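Local coordinates for DUF917 domain-containing protein (Chromobacterium violaceum, PDB 2O3I) that is of unknown function but belongs to the S-Me-THD-like (DUF917) family, with both the N- and C-terminal family domains represented, at residues A[82-87]-A[121-126]; A[89-94]-A[99-104]. The protein carries 2 engineered substitutions. All blocks are in the same frame, centred on the assembly; numbering follows the deposited sequence.

Overall arrangement
Interactions 1 and 2 lie in the S-Me-THD-like N-terminal domain, with their centres about 10 Å apart. Helix 81-96 serves both: its first half meets the end of helix 111-124 in interaction 1, and its second half meets strand 101-105 in interaction 2. Along the chain the order is 82-87, 89-94, 99-104 and 121-126. Strands 61-69, 101-105 and 127-129 are parallel neighbours in the mixed sheet, and the two helices connect them in turn. L126, which follows helix 111-124, packs on L101 and R91. Helix 81-96 is thereby fastened both to the next helix and to the strand it leads into, and the two crossovers pack as one layer on the sheet.

Interaction 1. Residues A[82-87]-A[121-126]; sequences GPVEAA and AAKLGL
V84 meets K123 through both prongs of its isopropyl fork: CG1 lies 3.7 Å and CG2 3.9 Å from K123 CG, and the two side chains cross at about a right angle. L124 reaches the other helix with both its methyls, CD1 resting 3.7 Å from A87 CB and CD2 4.1 Å from V84 CG1. V84 and A87, one turn apart on helix 81-96, thus form a small apolar strip; no hydrogen bond crosses, and the two segments bury 176 Å² in total. This is helix-helix packing between the connections of two successive beta-alpha-beta crossovers, 61-69 to 101-105 and 101-105 to 127-129. V120, a turn before L124, extends it by touching P83, V84 and A87.

K123 contributes only its root. Its chain bends at chi2 (66°), which carries the amine away from V84 to hydrogen-bond the carbonyl oxygen of Y43; K123 also makes a cation-pi contact with Y43. Behind L124 the helix ends: G125 has positive phi (76°), and L126 N bonds back to A121 O at 2.9 Å. That turn delivers L126 toward strand 101-105, where its side chain touches L101 and V104.

Interaction 2. Residues A[89-94]-A[99-104]; sequences AARQRL and RKLAYV
R99 and L94 close the turn between helix 81-96 and strand 101-105, the helix-to-strand return of a beta-alpha-beta crossover that starts from parallel strand 61-69. R99 N donates to L94 O at 2.8 Å with an N-H...O angle of 156°, and the donor is tilted 32° from the carbonyl plane. The R99 side chain leads off the helix, and its NE forms a salt bridge with D61 at the start of the neighbouring strand.

L101, next to point at the helix and first residue of a strand lying between 61-69 and 127-129 in the sheet, carries the apolar contact. Its CB lies 3.6 Å from L94 CD1, with the two side chains meeting obliquely. With CG anti to the backbone nitrogen (chi1 -164°), the L101 side chain runs along the helix, which leaves its CG 3.7 Å from L94 CD1 and brings its CD1 within 3.7 Å of R91 CB. V63 also touches it. R91 crosses L101 at about a right angle and bends at chi3; its NH1 donates to L124 O, while its NH2 remains 3.7 Å from L101 O, too long for a bond.

Interaction 1. Residues A[82-87]-A[121-126]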
ATOM      1  N   GLY A  82     -17.090   7.440  -2.654  1.00 24.41           N
ATOM      2  CA  GLY A  82     -15.815   7.204  -1.993  1.00 25.36           C
ATOM      3  C   GLY A  82     -15.563   8.126  -0.810  1.00 23.52           C
ATOM      4  O   GLY A  82     -15.347   7.650   0.305  1.00 22.19           O
ATOM      5  N   PRO A  83     -15.564   9.453  -1.024  1.00 23.09           N
ATOM      6  CA  PRO A  83     -15.333  10.406   0.067  1.00 24.19           C
ATOM      7  C   PRO A  83     -16.360  10.260   1.192  1.00 24.15           C
ATOM      8  O   PRO A  83     -16.020  10.335   2.371  1.00 24.66           O
ATOM      9  CB  PRO A  83     -15.424  11.760  -0.637  1.00 24.81           C
ATOM     10  CG  PRO A  83     -14.852  11.460  -1.984  1.00 23.65           C
ATOM     11  CD  PRO A  83     -15.521  10.137  -2.330  1.00 22.15           C
ATOM     12  N   VAL A  84     -17.619  10.060   0.824  1.00 25.04           N
ATOM     13  CA  VAL A  84     -18.670   9.892   1.820  1.00 25.32           C
ATOM     14  C   VAL A  84     -18.356   8.663   2.680  1.00 26.37           C
ATOM     15  O   VAL A  84     -18.432   8.703   3.916  1.00 25.45           O
ATOM     16  CB  VAL A  84     -20.051   9.709   1.142  1.00 23.06           C
ATOM     17  CG1 VAL A  84     -21.077   9.256   2.159  1.00 24.05           C
ATOM     18  CG2 VAL A  84     -20.498  11.012   0.508  1.00 22.51           C
ATOM     19  N   GLU A  85     -17.979   7.573   2.024  1.00 27.66           N
ATOM     20  CA  GLU A  85     -17.666   6.343   2.741  1.00 30.63           C
ATOM     21  C   GLU A  85     -16.414   6.491   3.619  1.00 30.07           C
ATOM     22  O   GLU A  85     -16.349   5.931   4.717  1.00 30.42           O
ATOM     23  CB  GLU A  85     -17.480   5.193   1.751  1.00 33.94           C
ATOM     24  CG  GLU A  85     -17.679   3.829   2.372  1.00 39.97           C
ATOM     25  CD  GLU A  85     -19.114   3.602   2.811  1.00 42.56           C
ATOM     26  OE1 GLU A  85     -19.320   3.063   3.918  1.00 43.97           O
ATOM     27  OE2 GLU A  85     -20.035   3.957   2.042  1.00 45.97           O
ATOM     28  N   ALA A  86     -15.426   7.246   3.137  1.00 27.52           N
ATOM     29  CA  ALA A  86     -14.187   7.470   3.894  1.00 26.35           C
ATOM     30  C   ALA A  86     -14.467   8.315   5.135  1.00 25.11           C
ATOM     31  O   ALA A  86     -13.970   8.023   6.230  1.00 24.52           O
ATOM     32  CB  ALA A  86     -13.136   8.169   3.009  1.00 23.92           C
ATOM     33  N   ALA A  87     -15.260   9.367   4.956  1.00 23.04           N
ATOM     34  CA  ALA A  87     -15.615  10.250   6.061  1.00 22.90           C
ATOM     35  C   ALA A  87     -16.445   9.492   7.101  1.00 21.91           C
ATOM     36  O   ALA A  87     -16.375   9.782   8.293  1.00 21.90           O
ATOM     37  CB  ALA A  87     -16.385  11.474   5.534  1.00 17.75           C
ATOM     38  N   ALA A 121     -20.410  16.890   3.488  1.00 21.70           N
ATOM     39  CA  ALA A 121     -21.034  17.510   4.656  1.00 24.96           C
ATOM     40  C   ALA A 121     -22.564  17.450   4.540  1.00 26.09           C
ATOM     41  O   ALA A 121     -23.258  17.116   5.499  1.00 27.33           O
ATOM     42  CB  ALA A 121     -20.572  18.963   4.785  1.00 22.11           C
ATOM     43  N   ALA A 122     -23.080  17.776   3.361  1.00 27.05           N
ATOM     44  CA  ALA A 122     -24.520  17.749   3.114  1.00 29.55           C
ATOM     45  C   ALA A 122     -25.060  16.340   3.313  1.00 30.58           C
ATOM     46  O   ALA A 122     -26.147  16.149   3.849  1.00 32.66           O
ATOM     47  CB  ALA A 122     -24.815  18.214   1.694  1.00 28.26           C
ATOM     48  N   LYS A 123     -24.282  15.358   2.871  1.00 30.60           N
ATOM     49  CA  LYS A 123     -24.657  13.960   2.973  1.00 30.34           C
ATOM     50  C   LYS A 123     -24.622  13.409   4.401  1.00 30.65           C
ATOM     51  O   LYS A 123     -25.464  12.596   4.781  1.00 30.62           O
ATOM     52  CB  LYS A 123     -23.728  13.130   2.083  1.00 32.00           C
ATOM     53  CG  LYS A 123     -23.925  11.620   2.167  1.00 32.38           C
ATOM     54  CD  LYS A 123     -25.280  11.186   1.622  1.00 36.24           C
ATOM     55  CE  LYS A 123     -25.408   9.663   1.576  1.00 34.40           C
ATOM     56  NZ  LYS A 123     -26.756   9.273   1.109  1.00 33.52           N
ATOM     57  N   LEU A 124     -23.655  13.852   5.195  1.00 30.22           N
ATOM     58  CA  LEU A 124     -23.517  13.349   6.555  1.00 28.18           C
ATOM     59  C   LEU A 124     -24.020  14.281   7.647  1.00 28.57           C
ATOM     60  O   LEU A 124     -23.978  13.936   8.832  1.00 29.40           O
ATOM     61  CB  LEU A 124     -22.054  13.001   6.819  1.00 28.68           C
ATOM     62  CG  LEU A 124     -21.439  11.996   5.841  1.00 28.42           C
ATOM     63  CD1 LEU A 124     -20.016  11.696   6.262  1.00 29.68           C
ATOM     64  CD2 LEU A 124     -22.262  10.721   5.821  1.00 31.49           C
ATOM     65  N   GLY A 125     -24.496  15.457   7.257  1.00 27.28           N
ATOM     66  CA  GLY A 125     -24.990  16.404   8.240  1.00 28.14           C
ATOM     67  C   GLY A 125     -23.868  17.099   8.995  1.00 29.04           C
ATOM     68  O   GLY A 125     -23.994  17.391  10.188  1.00 28.87           O
ATOM     69  N   LEU A 126     -22.767  17.373   8.302  1.00 27.90           N
ATOM     70  CA  LEU A 126     -21.628  18.040   8.923  1.00 27.80           C
ATOM     71  C   LEU A 126     -21.495  19.452   8.380  1.00 27.64           C
ATOM     72  O   LEU A 126     -22.259  19.875   7.516  1.00 28.07           O
ATOM     73  CB  LEU A 126     -20.336  17.274   8.626  1.00 26.81           C
ATOM     74  CG  LEU A 126     -20.370  15.751   8.812  1.00 28.13           C
ATOM     75  CD1 LEU A 126     -19.073  15.153   8.295  1.00 27.50           C
ATOM     76  CD2 LEU A 126     -20.571  15.401  10.277  1.00 27.87           C
TER

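Interaction 2. Residues A[89-94]-A[99-104]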
ATOM      1  N   ALA A  89     -16.081   6.321   7.795  1.00 25.09           N
ATOM      2  CA  ALA A  89     -15.154   5.466   8.503  1.00 25.34           C
ATOM      3  C   ALA A  89     -14.519   6.324   9.604  1.00 25.30           C
ATOM      4  O   ALA A  89     -14.394   5.884  10.748  1.00 25.37           O
ATOM      5  CB  ALA A  89     -14.084   4.939   7.542  1.00 25.75           C
ATOM      6  N   ALA A  90     -14.150   7.554   9.258  1.00 23.42           N
ATOM      7  CA  ALA A  90     -13.530   8.459  10.223  1.00 26.28           C
ATOM      8  C   ALA A  90     -14.506   8.807  11.345  1.00 27.30           C
ATOM      9  O   ALA A  90     -14.118   8.917  12.509  1.00 27.25           O
ATOM     10  CB  ALA A  90     -13.048   9.728   9.525  1.00 24.58           C
ATOM     11  N   ARG A  91     -15.774   8.976  10.990  1.00 28.35           N
ATOM     12  CA  ARG A  91     -16.799   9.292  11.975  1.00 31.24           C
ATOM     13  C   ARG A  91     -17.010   8.113  12.926  1.00 30.99           C
ATOM     14  O   ARG A  91     -17.163   8.295  14.136  1.00 29.68           O
ATOM     15  CB  ARG A  91     -18.119   9.628  11.278  1.00 32.62           C
ATOM     16  CG  ARG A  91     -19.313   9.702  12.224  1.00 35.78           C
ATOM     17  CD  ARG A  91     -20.594  10.050  11.482  1.00 40.10           C
ATOM     18  NE  ARG A  91     -21.067  11.382  11.846  1.00 46.20           N
ATOM     19  CZ  ARG A  91     -22.066  12.015  11.241  1.00 47.54           C
ATOM     20  NH1 ARG A  91     -22.704  11.441  10.231  1.00 48.88           N
ATOM     21  NH2 ARG A  91     -22.428  13.224  11.652  1.00 49.86           N
ATOM     22  N   GLN A  92     -17.035   6.905  12.371  1.00 30.10           N
ATOM     23  CA  GLN A  92     -17.219   5.713  13.189  1.00 30.20           C
ATOM     24  C   GLN A  92     -16.055   5.562  14.178  1.00 28.61           C
ATOM     25  O   GLN A  92     -16.253   5.246  15.356  1.00 29.01           O
ATOM     26  CB  GLN A  92     -17.318   4.469  12.299  1.00 29.40           C
ATOM     27  CG  GLN A  92     -17.471   3.171  13.086  1.00 33.85           C
ATOM     28  CD  GLN A  92     -17.542   1.944  12.191  1.00 38.20           C
ATOM     29  OE1 GLN A  92     -18.565   1.682  11.548  1.00 41.16           O
ATOM     30  NE2 GLN A  92     -16.447   1.189  12.135  1.00 38.64           N
ATOM     31  N   ARG A  93     -14.840   5.797  13.701  1.00 26.72           N
ATOM     32  CA  ARG A  93     -13.677   5.680  14.565  1.00 26.90           C
ATOM     33  C   ARG A  93     -13.757   6.695  15.690  1.00 27.01           C
ATOM     34  O   ARG A  93     -13.458   6.377  16.840  1.00 27.67           O
ATOM     35  CB  ARG A  93     -12.386   5.891  13.769  1.00 27.82           C
ATOM     36  CG  ARG A  93     -11.142   5.870  14.629  1.00 29.55           C
ATOM     37  CD  ARG A  93     -10.971   4.526  15.327  1.00 32.00           C
ATOM     38  NE  ARG A  93      -9.910   3.750  14.697  1.00 38.66           N
ATOM     39  CZ  ARG A  93     -10.004   3.182  13.502  1.00 40.57           C
ATOM     40  NH1 ARG A  93     -11.119   3.285  12.798  1.00 43.59           N
ATOM     41  NH2 ARG A  93      -8.965   2.538  12.994  1.00 44.38           N
ATOM     42  N   LEU A  94     -14.160   7.918  15.360  1.00 26.66           N
ATOM     43  CA  LEU A  94     -14.275   8.966  16.364  1.00 27.30           C
ATOM     44  C   LEU A  94     -15.356   8.600  17.374  1.00 28.89           C
ATOM     45  O   LEU A  94     -15.217   8.864  18.568  1.00 28.13           O
ATOM     46  CB  LEU A  94     -14.602  10.304  15.700  1.00 25.97           C
ATOM     47  CG  LEU A  94     -13.436  10.990  14.974  1.00 28.17           C
ATOM     48  CD1 LEU A  94     -13.969  12.133  14.129  1.00 24.11           C
ATOM     49  CD2 LEU A  94     -12.399  11.492  15.993  1.00 24.49           C
ATOM     50  N   ARG A  99     -15.951  10.503  20.705  1.00 35.18           N
ATOM     51  CA  ARG A  99     -16.007  11.845  20.137  1.00 35.53           C
ATOM     52  C   ARG A  99     -16.926  11.929  18.924  1.00 36.02           C
ATOM     53  O   ARG A  99     -17.258  10.909  18.306  1.00 35.63           O
ATOM     54  CB  ARG A  99     -14.597  12.334  19.803  1.00 37.19           C
ATOM     55  CG  ARG A  99     -13.778  12.576  21.072  1.00 38.47           C
ATOM     56  CD  ARG A  99     -12.479  13.296  20.806  1.00 41.05           C
ATOM     57  NE  ARG A  99     -12.643  14.724  20.529  1.00 40.54           N
ATOM     58  CZ  ARG A  99     -13.021  15.632  21.424  1.00 40.34           C
ATOM     59  NH1 ARG A  99     -13.296  15.279  22.676  1.00 39.03           N
ATOM     60  NH2 ARG A  99     -13.089  16.908  21.072  1.00 41.80           N
ATOM     61  N   LYS A 100     -17.353  13.144  18.593  1.00 33.77           N
ATOM     62  CA  LYS A 100     -18.260  13.329  17.466  1.00 33.13           C
ATOM     63  C   LYS A 100     -17.633  14.041  16.276  1.00 31.52           C
ATOM     64  O   LYS A 100     -17.024  15.098  16.424  1.00 31.24           O
ATOM     65  CB  LYS A 100     -19.507  14.092  17.924  1.00 31.42           C
ATOM     66  N   LEU A 101     -17.786  13.458  15.093  1.00 30.13           N
ATOM     67  CA  LEU A 101     -17.267  14.073  13.878  1.00 29.16           C
ATOM     68  C   LEU A 101     -18.332  15.098  13.510  1.00 27.36           C
ATOM     69  O   LEU A 101     -19.501  14.746  13.355  1.00 27.27           O
ATOM     70  CB  LEU A 101     -17.130  13.026  12.767  1.00 30.04           C
ATOM     71  CG  LEU A 101     -16.282  13.264  11.499  1.00 31.23           C
ATOM     72  CD1 LEU A 101     -17.169  13.108  10.278  1.00 29.04           C
ATOM     73  CD2 LEU A 101     -15.616  14.622  11.511  1.00 28.22           C
ATOM     74  N   ALA A 102     -17.935  16.362  13.390  1.00 25.73           N
ATOM     75  CA  ALA A 102     -18.884  17.423  13.049  1.00 25.21           C
ATOM     76  C   ALA A 102     -18.423  18.302  11.891  1.00 23.35           C
ATOM     77  O   ALA A 102     -19.188  19.119  11.368  1.00 21.44           O
ATOM     78  CB  ALA A 102     -19.149  18.301  14.280  1.00 24.17           C
ATOM     79  N   TYR A 103     -17.172  18.150  11.484  1.00 23.59           N
ATOM     80  CA  TYR A 103     -16.685  18.986  10.406  1.00 23.38           C
ATOM     81  C   TYR A 103     -15.800  18.270   9.398  1.00 24.01           C
ATOM     82  O   TYR A 103     -15.110  17.299   9.723  1.00 24.98           O
ATOM     83  CB  TYR A 103     -15.922  20.180  10.988  1.00 23.94           C
ATOM     84  CG  TYR A 103     -16.645  20.918  12.094  1.00 22.93           C
ATOM     85  CD1 TYR A 103     -16.286  20.732  13.435  1.00 25.48           C
ATOM     86  CD2 TYR A 103     -17.687  21.801  11.810  1.00 24.68           C
ATOM     87  CE1 TYR A 103     -16.951  21.410  14.471  1.00 23.99           C
ATOM     88  CE2 TYR A 103     -18.360  22.486  12.833  1.00 25.68           C
ATOM     89  CZ  TYR A 103     -17.986  22.284  14.165  1.00 26.40           C
ATOM     90  OH  TYR A 103     -18.651  22.944  15.182  1.00 25.73           O
ATOM     91  N   VAL A 104     -15.854  18.748   8.160  1.00 23.42           N
ATOM     92  CA  VAL A 104     -15.014  18.229   7.086  1.00 23.56           C
ATOM     93  C   VAL A 104     -14.284  19.449   6.556  1.00 21.82           C
ATOM     94  O   VAL A 104     -14.703  20.578   6.808  1.00 21.31           O
ATOM     95  CB  VAL A 104     -15.831  17.588   5.934  1.00 23.76           C
ATOM     96  CG1 VAL A 104     -16.301  16.209   6.341  1.00 26.29           C
ATOM     97  CG2 VAL A 104     -17.018  18.468   5.573  1.00 26.29           C
TER